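Long-range contacts in glycerol dehydratase (Clostridium butyricum, PDB 1R9D), which probably dehydrates glycerol without vitamin B12, using glycyl-radical chemistry: residues A[443-448]-A[544-549]; A[505-510]-A[628-633]. One frame throughout, in Å; residues are numbered along the deposited sequence.

Interaction 1: A[443-448]-A[544-549]; sequences EGWHDS and NFSGPQ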
# COMPACT_ATOMS: atom_id res chain seq x y z
N GLU A 443 -14.69 12.00 8.48
CA GLU A 443 -13.46 11.43 9.03
C GLU A 443 -12.74 12.75 9.35
O GLU A 443 -12.05 13.31 8.50
CB GLU A 443 -12.67 10.62 8.01
CG GLU A 443 -11.27 10.18 8.51
CD GLU A 443 -11.31 9.20 9.69
OE1 GLU A 443 -12.24 9.30 10.53
OE2 GLU A 443 -10.41 8.34 9.80
N GLY A 444 -12.92 13.24 10.57
CA GLY A 444 -12.34 14.53 10.93
C GLY A 444 -11.00 14.64 11.63
O GLY A 444 -10.46 15.74 11.71
N TRP A 445 -10.45 13.54 12.14
CA TRP A 445 -9.16 13.61 12.83
C TRP A 445 -9.17 14.85 13.75
O TRP A 445 -8.22 15.63 13.77
CB TRP A 445 -8.03 13.71 11.78
CG TRP A 445 -7.43 12.38 11.42
CD1 TRP A 445 -8.10 11.23 11.11
CD2 TRP A 445 -6.04 12.04 11.41
NE1 TRP A 445 -7.22 10.19 10.93
CE2 TRP A 445 -5.94 10.66 11.11
CE3 TRP A 445 -4.87 12.77 11.64
CZ2 TRP A 445 -4.71 10.00 11.04
CZ3 TRP A 445 -3.64 12.11 11.56
CH2 TRP A 445 -3.58 10.74 11.27
N HIS A 446 -10.24 14.99 14.51
CA HIS A 446 -10.46 16.14 15.39
C HIS A 446 -9.49 16.46 16.54
O HIS A 446 -9.63 17.49 17.21
CB HIS A 446 -11.90 16.09 15.92
CG HIS A 446 -12.94 16.15 14.84
ND1 HIS A 446 -13.19 17.30 14.11
CD2 HIS A 446 -13.78 15.21 14.35
CE1 HIS A 446 -14.14 17.06 13.23
NE2 HIS A 446 -14.52 15.80 13.35
N ASP A 447 -8.52 15.59 16.81
CA ASP A 447 -7.52 15.90 17.83
C ASP A 447 -6.20 15.28 17.40
O ASP A 447 -5.64 14.40 18.06
CB ASP A 447 -7.92 15.41 19.22
CG ASP A 447 -7.03 16.00 20.31
OD1 ASP A 447 -6.21 16.88 19.98
OD2 ASP A 447 -7.15 15.59 21.49
N SER A 448 -5.71 15.76 16.26
CA SER A 448 -4.48 15.25 15.67
C SER A 448 -3.20 15.75 16.31
O SER A 448 -2.13 15.21 16.04
CB SER A 448 -4.47 15.59 14.17
OG SER A 448 -4.37 16.99 13.96
N ASN A 544 -13.74 15.26 4.85
CA ASN A 544 -12.44 14.91 5.44
C ASN A 544 -11.71 16.13 5.98
O ASN A 544 -11.62 17.16 5.31
CB ASN A 544 -11.56 14.23 4.40
CG ASN A 544 -11.97 12.80 4.13
OD1 ASN A 544 -11.62 11.89 4.87
ND2 ASN A 544 -12.73 12.60 3.06
N PHE A 545 -11.17 16.01 7.19
CA PHE A 545 -10.43 17.09 7.82
C PHE A 545 -9.32 16.53 8.70
O PHE A 545 -9.19 15.31 8.84
CB PHE A 545 -11.34 17.94 8.73
CG PHE A 545 -12.54 18.52 8.04
CD1 PHE A 545 -13.80 17.98 8.24
CD2 PHE A 545 -12.40 19.62 7.19
CE1 PHE A 545 -14.92 18.51 7.59
CE2 PHE A 545 -13.52 20.15 6.54
CZ PHE A 545 -14.77 19.60 6.74
N SER A 546 -8.52 17.43 9.25
CA SER A 546 -7.46 17.11 10.20
C SER A 546 -7.48 18.30 11.16
O SER A 546 -7.52 19.45 10.72
CB SER A 546 -6.10 16.98 9.51
OG SER A 546 -6.02 15.76 8.80
N GLY A 547 -7.46 18.04 12.47
CA GLY A 547 -7.55 19.14 13.42
C GLY A 547 -6.59 19.23 14.59
O GLY A 547 -6.75 18.52 15.58
N PRO A 548 -5.56 20.09 14.49
CA PRO A 548 -4.54 20.31 15.52
C PRO A 548 -4.93 21.48 16.43
O PRO A 548 -5.47 22.49 15.96
CB PRO A 548 -3.29 20.57 14.70
CG PRO A 548 -3.85 21.39 13.56
CD PRO A 548 -5.15 20.70 13.21
N GLN A 549 -4.64 21.36 17.72
CA GLN A 549 -5.01 22.36 18.73
C GLN A 549 -3.94 23.33 19.20
O GLN A 549 -2.80 22.94 19.46
CB GLN A 549 -5.54 21.65 19.99
CG GLN A 549 -6.97 21.19 19.92
CD GLN A 549 -7.32 20.60 18.58
OE1 GLN A 549 -7.83 21.30 17.70
NE2 GLN A 549 -7.02 19.32 18.40
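Glu443 pairs in parallel with Asn544, and from there the loop 443-448 runs alongside strand 543-551 to reach Gln549. Phe545 N bonds to Glu443 O, and Gly547 N to Trp445 O. Ser448 N then donates to Gly547 O at 3.0 Å. From the opposite face of the Gly547 carbonyl plane, Gln549 NE2 reaches the same Gly547 O at 2.9 Å, so two donors grip this buried oxygen. The Gln549 chain bends at chi2 (41°) to fold back this way. The loop bridges strands 442-443 and 449-452, which both pair in parallel with 543-551. In this glycerol-bound form it also reaches the ligand: Asp447 OD2 is hydrogen-bonded to a glycerol. Asp447 OD1 accepts from Gln549 NE2 at 3.0 Å, met from above the carboxylate plane, with the carboxylate and amide planes 60° apart. Gln549 is therefore a second-shell residue, and its OE1 is held by Asn697. Ser448 OG sits over the Gly547-Pro548 peptide, 3.2 Å from Gly547 C, and is hydrogen-bonded to Asp506. Trp445 lays CB against Phe545 O (3.5 Å), while its ring leads away to a cation-pi contact with Arg631.

Interaction 2: A[505-510]-A[628-633]; sequences ADNCID and TNPRGG
An Asx turn at Asn629, set within a type I beta turn from Asn629 to Gly632, docks on helix 484-516 through Asn507 and Asp510, which lie about one helical turn apart. The turn belongs to the loop between helix 607-624 and strand 634-635. Asn629 OD1 shapes it by accepting from Arg631 N at 2.8 Å and from Gly633 N at 2.9 Å. The two donors come from opposite faces of the amide plane.

Asn507 ND2 donates to Thr628 O at 3.0 Å. Its other branch, OD1, rests 3.3 Å from both Asn629 CA and Pro630 CD. The Pro630 ring sits beside the helix, with CD near Asn507 OD1 and CG near Asp510 CB. Pro196 of the second subunit packs on Asn507, Thr628 and Pro630.

The salt bridge is side-on. Arg631 NE meets the syn lone pair of Asp510 OD1 at 3.2 Å in a nearly straight bond (169°). Arg631 NH2 meets Asp510 OD2 at 2.9 Å, also on the syn side. The carboxylate and guanidinium planes are nearly coplanar, 24° apart. A bend at chi3 (-78°) turns the NE and NH2 edge of Arg631 to Asp510. Asn629 CG lies over one face of the guanidinium, 3.7 Å above its plane.

Arg631 NH2 also bonds Phe545 O and NH1 bonds Asn544 OD1, which ties the same guanidinium to strand 543-551. The paired nitrogens fix the rotation of the carboxylate, and the two bonds to an opposite charge probably favour the ionised forms of both Asp510 and Arg631, although the site is buried.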
# COMPACT_ATOMS: atom_id res chain seq x y z
N ALA A 505 4.00 15.86 10.10
CA ALA A 505 4.05 14.69 10.98
C ALA A 505 2.68 14.01 11.02
O ALA A 505 2.58 12.78 10.95
CB ALA A 505 4.48 15.11 12.39
N ASP A 506 1.63 14.81 11.15
CA ASP A 506 0.27 14.29 11.17
C ASP A 506 -0.02 13.52 9.88
O ASP A 506 -0.59 12.42 9.92
CB ASP A 506 -0.74 15.43 11.29
CG ASP A 506 -1.14 15.72 12.73
OD1 ASP A 506 -1.65 16.82 12.99
OD2 ASP A 506 -0.96 14.83 13.59
N ASN A 507 0.38 14.08 8.75
CA ASN A 507 0.14 13.41 7.48
C ASN A 507 0.86 12.07 7.36
O ASN A 507 0.35 11.15 6.72
CB ASN A 507 0.51 14.32 6.30
CG ASN A 507 -0.53 15.43 6.08
OD1 ASN A 507 -1.68 15.30 6.49
ND2 ASN A 507 -0.11 16.50 5.42
N CYS A 508 2.03 11.95 7.98
CA CYS A 508 2.77 10.69 7.95
C CYS A 508 2.05 9.63 8.77
O CYS A 508 2.03 8.45 8.40
CB CYS A 508 4.20 10.89 8.48
SG CYS A 508 5.27 11.87 7.39
N ILE A 509 1.46 10.05 9.88
CA ILE A 509 0.71 9.15 10.76
C ILE A 509 -0.58 8.74 10.04
O ILE A 509 -1.05 7.61 10.18
CB ILE A 509 0.37 9.86 12.09
CG1 ILE A 509 1.66 10.16 12.84
CG2 ILE A 509 -0.55 8.99 12.95
CD1 ILE A 509 1.46 11.09 14.03
N ASP A 510 -1.13 9.67 9.26
CA ASP A 510 -2.36 9.46 8.49
C ASP A 510 -2.09 8.34 7.47
O ASP A 510 -2.86 7.38 7.35
CB ASP A 510 -2.72 10.77 7.76
CG ASP A 510 -4.21 10.92 7.50
OD1 ASP A 510 -4.88 9.93 7.14
OD2 ASP A 510 -4.72 12.06 7.63
N THR A 628 -3.19 20.34 3.77
CA THR A 628 -4.18 19.35 3.37
C THR A 628 -3.67 17.97 3.78
O THR A 628 -2.46 17.78 3.97
CB THR A 628 -4.42 19.37 1.84
OG1 THR A 628 -3.20 19.06 1.16
CG2 THR A 628 -4.91 20.74 1.39
N ASN A 629 -4.57 17.00 3.91
CA ASN A 629 -4.16 15.66 4.32
C ASN A 629 -4.26 14.65 3.17
O ASN A 629 -4.79 14.96 2.10
CB ASN A 629 -5.00 15.19 5.52
CG ASN A 629 -6.48 15.14 5.23
OD1 ASN A 629 -6.91 14.61 4.20
ND2 ASN A 629 -7.29 15.67 6.15
N PRO A 630 -3.74 13.43 3.38
CA PRO A 630 -3.77 12.37 2.36
C PRO A 630 -5.17 11.95 1.92
O PRO A 630 -5.33 11.27 0.91
CB PRO A 630 -3.02 11.22 3.02
CG PRO A 630 -2.07 11.91 3.95
CD PRO A 630 -2.93 13.00 4.54
N ARG A 631 -6.19 12.35 2.68
CA ARG A 631 -7.56 12.01 2.35
C ARG A 631 -8.23 13.11 1.53
O ARG A 631 -9.44 13.10 1.33
CB ARG A 631 -8.36 11.74 3.63
CG ARG A 631 -7.96 10.44 4.33
CD ARG A 631 -8.52 10.37 5.75
NE ARG A 631 -7.75 11.18 6.69
CZ ARG A 631 -8.17 12.31 7.24
NH1 ARG A 631 -9.38 12.78 6.95
NH2 ARG A 631 -7.39 12.96 8.10
N GLY A 632 -7.42 14.07 1.08
CA GLY A 632 -7.94 15.17 0.28
C GLY A 632 -8.68 16.24 1.06
O GLY A 632 -9.34 17.09 0.48
N GLY A 633 -8.56 16.19 2.39
CA GLY A 633 -9.25 17.18 3.21
C GLY A 633 -8.34 18.29 3.70
O GLY A 633 -7.12 18.19 3.62

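In the fold
From the N terminus, the chain passes first through the loop 443-448, then along helix 484-516, which carries 505-510. It next enters strand 543-551, where 544-549 returns to the first loop and interaction 1 closes. After helix 607-624, the turn 628-633 comes back to helix 484-516 and closes interaction 2. The two closures cross, since their segments alternate along the chain. Their centres are about 10 Å apart, and they meet at two side-chain pairs, Ser448 with Asp506 and Ser546 with Asn629. Together they tie the loop beside the glycerol and its strand to a long helix near the subunit interface.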